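Local coordinates for protein CTP:phosphocholine Cytidylyltransferase (PDB 1JYK) that catalyses the transfer of a cytidylyl group from CTP to phosphocholine, giving CDP-choline and pyrophosphate, in Streptococcus pneumoniae, at residues A[47-52]-A[57-62]; A[76-79]-A[84-87]. One frame throughout, in Å; residues are numbered along the deposited sequence.

Following strand 27-32 and the loop after it, the chain reaches 47-52, passes through the small turn between strands 52-53 and 56-57, and enters helix 58-68; interaction 1 closes this turn by tying 47-52 to the start of the helix. The chain then runs through strand 74-78, and interaction 2 closes the next loop, folding 84-87 back over that strand just ahead of helix 87-92. The two closures follow in series, neither enclosing nor crossing the other, yet they meet in space: P47 packs on the ring of F85, L50 touches Q84, and E60 probably hydrogen-bonds Y87. The loop after strand 27-32 thus touches both helix 58-68 and the loop before helix 87-92.

Interaction 1. Residues A[47-52]-A[57-62]; sequences PKALVQ and PLIEYQ
Two backbone hydrogen bonds join 47-52 to 57-62, where Q52 and P57 form an antiparallel non-hydrogen-bonded pair with CA atoms 4.1 Å apart. I59 N donates to A49 O over 3.0 Å, lying in the plane of that carbonyl. L58 N donates to V51 O at 2.9 Å and is tilted 23° from the carbonyl plane. Both donors belong to the first turn of helix 58-68, whose amides have no acceptor one turn earlier within the helix; the 3-10 segment 48-50 and the residue after it supply the oxygens instead. V51 O also receives a CA-H...O contact from CA of P57.

Apolar side chains pack beside these bonds. L50 brings CD2 to 3.7 Å from CG2 of I59, the two side chains running abreast, while the same methyl rests 4.0 Å from CB of P57. In I59, CG1 is anti to the backbone N (chi1 -162°), which sets CG2 between N and the carbonyl carbon and turns it to A49 O and the leucine. A49 meets I59 CB to CB. L58 lays its CG against V51 O at 3.5 Å, and its CD1 reaches K48 O. At the more exposed end, Q52 runs beside the proline ring with CG 4.1 Å from CD of P57.

The contact thus seats the N terminus of helix 58-68 on the loop that follows strand 27-32. I59 and A49 face that strand at I30 and A32, L58 touches Y129 of strand 128-130, and L50 and P57 reach Y87 of helix 87-92.

Interaction 2. Residues A[76-79]-A[84-87]; sequences IIVG and QFDY
V78 and F85 meet near the C-terminal part of strand 74-78, in the parallel part of the central sheet of a nucleotidyltransferase alpha/beta fold, where the loop that leads on to helix 87-92 turns back over the strand. No hydrogen bond links 76-79 to 84-87; the contact is entirely apolar, and all three residues that touch are buried.

The CH-pi contact comes first. CG1 of V78 sits over one face of the F85 ring, 3.8 Å from its centroid and 19° off the ring normal. Both side chains leave their backbones toward the other segment and overlap, running antiparallel to one another. The first torsion of V78 (chi1 -57°) sets CG1 beside the backbone N, and this is the methyl that lies over the ring.

Ordinary apolar contact adds to this. I76, two residues earlier on the same side of the strand, approaches the ring obliquely, CG2 standing 4.4 Å from CD1 of F85, so the aromatic group spans alternate strand residues.

Backbone hydrogen bonds run from I76 to R95 and V97, from V78 to V97, and from I77 to I30 and A32, so the strand lies between 95-98 and 27-32. Around the ring, A32 and L96 add further apolar contacts, and I76 also touches I59 and I63 of helix 58-68.

Over the ring the methyl is off-centre, toward the attached end: CG1 of V78 lies 3.6 Å from CG of F85 and 4.0 Å from its CB.

Interaction 1. Residues A[47-52]-A[57-62]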
loop_
_atom_site.group_PDB
_atom_site.type_symbol
_atom_site.label_atom_id
_atom_site.label_comp_id
_atom_site.label_asym_id
_atom_site.label_seq_id
_atom_site.Cartn_x
_atom_site.Cartn_y
_atom_site.Cartn_z
ATOM N N PRO A 47 4.096 -11.053 11.949
ATOM C CA PRO A 47 4.140 -10.395 10.639
ATOM C C PRO A 47 3.989 -8.889 10.904
ATOM O O PRO A 47 3.290 -8.489 11.839
ATOM C CB PRO A 47 2.951 -10.998 9.890
ATOM C CG PRO A 47 2.044 -11.520 10.964
ATOM C CD PRO A 47 2.910 -11.911 12.111
ATOM N N LYS A 48 4.637 -8.054 10.102
ATOM C CA LYS A 48 4.563 -6.624 10.355
ATOM C C LYS A 48 3.153 -6.034 10.384
ATOM O O LYS A 48 2.905 -5.079 11.120
ATOM C CB LYS A 48 5.456 -5.855 9.375
ATOM C CG LYS A 48 4.987 -5.833 7.956
ATOM C CD LYS A 48 6.085 -5.295 7.057
ATOM C CE LYS A 48 5.623 -5.246 5.613
ATOM N NZ LYS A 48 6.456 -4.316 4.811
ATOM N N ALA A 49 2.227 -6.600 9.611
ATOM C CA ALA A 49 0.853 -6.089 9.593
ATOM C C ALA A 49 0.156 -6.334 10.927
ATOM O O ALA A 49 -0.835 -5.670 11.254
ATOM C CB ALA A 49 0.050 -6.747 8.465
ATOM N N LEU A 50 0.678 -7.281 11.699
ATOM C CA LEU A 50 0.077 -7.618 12.985
ATOM C C LEU A 50 0.857 -7.112 14.206
ATOM O O LEU A 50 0.532 -7.452 15.347
ATOM C CB LEU A 50 -0.149 -9.132 13.068
ATOM C CG LEU A 50 -1.114 -9.687 12.004
ATOM C CD1 LEU A 50 -1.307 -11.177 12.239
ATOM C CD2 LEU A 50 -2.462 -8.968 12.055
ATOM N N VAL A 51 1.886 -6.305 13.966
ATOM C CA VAL A 51 2.651 -5.728 15.064
ATOM C C VAL A 51 1.643 -4.807 15.765
ATOM O O VAL A 51 0.884 -4.088 15.109
ATOM C CB VAL A 51 3.866 -4.918 14.530
ATOM C CG1 VAL A 51 4.347 -3.923 15.576
ATOM C CG2 VAL A 51 4.994 -5.871 14.174
ATOM N N GLN A 52 1.617 -4.836 17.089
ATOM C CA GLN A 52 0.658 -4.018 17.822
ATOM C C GLN A 52 1.154 -2.653 18.288
ATOM O O GLN A 52 2.235 -2.529 18.859
ATOM C CB GLN A 52 0.134 -4.800 19.027
ATOM C CG GLN A 52 -0.292 -6.213 18.687
ATOM C CD GLN A 52 -0.946 -6.926 19.846
ATOM O OE1 GLN A 52 -1.370 -6.304 20.819
ATOM N NE2 GLN A 52 -1.039 -8.243 19.746
ATOM N N PRO A 57 -3.221 -4.614 16.673
ATOM C CA PRO A 57 -2.496 -4.875 15.418
ATOM C C PRO A 57 -2.689 -3.744 14.416
ATOM O O PRO A 57 -3.805 -3.268 14.211
ATOM C CB PRO A 57 -3.094 -6.188 14.917
ATOM C CG PRO A 57 -3.574 -6.871 16.164
ATOM C CD PRO A 57 -4.068 -5.757 17.061
ATOM N N LEU A 58 -1.596 -3.317 13.794
ATOM C CA LEU A 58 -1.628 -2.228 12.822
ATOM C C LEU A 58 -2.725 -2.342 11.771
ATOM O O LEU A 58 -3.440 -1.379 11.503
ATOM C CB LEU A 58 -0.283 -2.126 12.101
ATOM C CG LEU A 58 0.854 -1.390 12.803
ATOM C CD1 LEU A 58 2.122 -1.544 11.979
ATOM C CD2 LEU A 58 0.507 0.071 12.973
ATOM N N ILE A 59 -2.851 -3.518 11.164
ATOM C CA ILE A 59 -3.840 -3.709 10.113
ATOM C C ILE A 59 -5.287 -3.493 10.565
ATOM O O ILE A 59 -6.142 -3.118 9.757
ATOM C CB ILE A 59 -3.691 -5.118 9.463
ATOM C CG1 ILE A 59 -4.401 -5.141 8.108
ATOM C CG2 ILE A 59 -4.234 -6.195 10.394
ATOM C CD1 ILE A 59 -3.961 -6.290 7.216
ATOM N N GLU A 60 -5.569 -3.722 11.846
ATOM C CA GLU A 60 -6.928 -3.530 12.349
ATOM C C GLU A 60 -7.348 -2.059 12.278
ATOM O O GLU A 60 -8.502 -1.751 11.990
ATOM C CB GLU A 60 -7.045 -4.054 13.784
ATOM C CG GLU A 60 -7.072 -5.576 13.846
ATOM C CD GLU A 60 -7.392 -6.127 15.227
ATOM O OE1 GLU A 60 -7.680 -5.337 16.154
ATOM O OE2 GLU A 60 -7.352 -7.364 15.381
ATOM N N TYR A 61 -6.417 -1.147 12.535
ATOM C CA TYR A 61 -6.737 0.273 12.453
ATOM C C TYR A 61 -7.160 0.605 11.025
ATOM O O TYR A 61 -8.104 1.357 10.807
ATOM C CB TYR A 61 -5.519 1.126 12.815
ATOM C CG TYR A 61 -5.145 1.101 14.278
ATOM C CD1 TYR A 61 -4.103 0.294 14.735
ATOM C CD2 TYR A 61 -5.798 1.923 15.202
ATOM C CE1 TYR A 61 -3.715 0.307 16.072
ATOM C CE2 TYR A 61 -5.417 1.944 16.547
ATOM C CZ TYR A 61 -4.375 1.135 16.972
ATOM O OH TYR A 61 -3.982 1.153 18.288
ATOM N N GLN A 62 -6.449 0.036 10.055
ATOM C CA GLN A 62 -6.739 0.275 8.646
ATOM C C GLN A 62 -8.074 -0.330 8.229
ATOM O O GLN A 62 -8.893 0.340 7.601
ATOM C CB GLN A 62 -5.618 -0.294 7.769
ATOM C CG GLN A 62 -4.225 0.241 8.114
ATOM C CD GLN A 62 -3.124 -0.411 7.284
ATOM O OE1 GLN A 62 -3.262 -1.547 6.819
ATOM N NE2 GLN A 62 -2.026 0.309 7.092
#

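Interaction 2. Residues A[76-79]-A[84-87]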
loop_
_atom_site.group_PDB
_atom_site.type_symbol
_atom_site.label_atom_id
_atom_site.label_comp_id
_atom_site.label_asym_id
_atom_site.label_seq_id
_atom_site.Cartn_x
_atom_site.Cartn_y
_atom_site.Cartn_z
ATOM N N ILE A 76 -6.633 -9.126 1.652
ATOM C CA ILE A 76 -5.325 -8.991 2.262
ATOM C C ILE A 76 -4.360 -10.016 1.683
ATOM O O ILE A 76 -4.643 -11.217 1.691
ATOM C CB ILE A 76 -5.397 -9.177 3.792
ATOM C CG1 ILE A 76 -6.465 -8.252 4.375
ATOM C CG2 ILE A 76 -4.037 -8.900 4.417
ATOM C CD1 ILE A 76 -6.616 -8.365 5.871
ATOM N N ILE A 77 -3.235 -9.539 1.158
ATOM C CA ILE A 77 -2.222 -10.424 0.613
ATOM C C ILE A 77 -1.339 -10.862 1.783
ATOM O O ILE A 77 -0.678 -10.037 2.415
ATOM C CB ILE A 77 -1.341 -9.713 -0.442
ATOM C CG1 ILE A 77 -2.218 -8.997 -1.476
ATOM C CG2 ILE A 77 -0.434 -10.736 -1.114
ATOM C CD1 ILE A 77 -3.317 -9.864 -2.069
ATOM N N VAL A 78 -1.334 -12.160 2.071
ATOM C CA VAL A 78 -0.539 -12.694 3.171
ATOM C C VAL A 78 0.524 -13.659 2.661
ATOM O O VAL A 78 0.421 -14.182 1.546
ATOM C CB VAL A 78 -1.441 -13.429 4.222
ATOM C CG1 VAL A 78 -2.505 -12.477 4.751
ATOM C CG2 VAL A 78 -2.099 -14.664 3.599
ATOM N N GLY A 79 1.545 -13.886 3.481
ATOM C CA GLY A 79 2.616 -14.793 3.110
ATOM C C GLY A 79 3.366 -15.232 4.351
ATOM O O GLY A 79 3.131 -16.323 4.883
ATOM N N GLN A 84 -1.374 -16.273 11.236
ATOM C CA GLN A 84 -1.761 -15.327 12.272
ATOM C C GLN A 84 -2.875 -14.399 11.796
ATOM O O GLN A 84 -3.517 -13.730 12.605
ATOM C CB GLN A 84 -0.544 -14.517 12.733
ATOM C CG GLN A 84 0.470 -15.372 13.504
ATOM C CD GLN A 84 1.580 -14.567 14.154
ATOM O OE1 GLN A 84 1.367 -13.442 14.615
ATOM N NE2 GLN A 84 2.775 -15.147 14.202
ATOM N N PHE A 85 -3.115 -14.378 10.485
ATOM C CA PHE A 85 -4.156 -13.528 9.890
ATOM C C PHE A 85 -5.544 -14.181 9.829
ATOM O O PHE A 85 -6.545 -13.499 9.618
ATOM C CB PHE A 85 -3.775 -13.141 8.457
ATOM C CG PHE A 85 -2.618 -12.185 8.361
ATOM C CD1 PHE A 85 -2.836 -10.816 8.209
ATOM C CD2 PHE A 85 -1.309 -12.654 8.399
ATOM C CE1 PHE A 85 -1.761 -9.928 8.096
ATOM C CE2 PHE A 85 -0.230 -11.773 8.286
ATOM C CZ PHE A 85 -0.460 -10.409 8.135
ATOM N N ASP A 86 -5.606 -15.495 10.001
ATOM C CA ASP A 86 -6.872 -16.214 9.900
ATOM C C ASP A 86 -8.060 -15.636 10.651
ATOM O O ASP A 86 -9.160 -15.538 10.095
ATOM C CB ASP A 86 -6.670 -17.670 10.308
ATOM C CG ASP A 86 -5.940 -18.468 9.243
ATOM O OD1 ASP A 86 -6.087 -18.151 8.043
ATOM O OD2 ASP A 86 -5.214 -19.414 9.607
ATOM N N TYR A 87 -7.849 -15.252 11.905
ATOM C CA TYR A 87 -8.930 -14.693 12.724
ATOM C C TYR A 87 -9.641 -13.479 12.110
ATOM O O TYR A 87 -10.779 -13.178 12.468
ATOM C CB TYR A 87 -8.396 -14.310 14.112
ATOM C CG TYR A 87 -7.689 -12.964 14.161
ATOM C CD1 TYR A 87 -8.285 -11.863 14.781
ATOM C CD2 TYR A 87 -6.423 -12.796 13.586
ATOM C CE1 TYR A 87 -7.639 -10.624 14.831
ATOM C CE2 TYR A 87 -5.769 -11.566 13.630
ATOM C CZ TYR A 87 -6.380 -10.484 14.253
ATOM O OH TYR A 87 -5.727 -9.267 14.298
#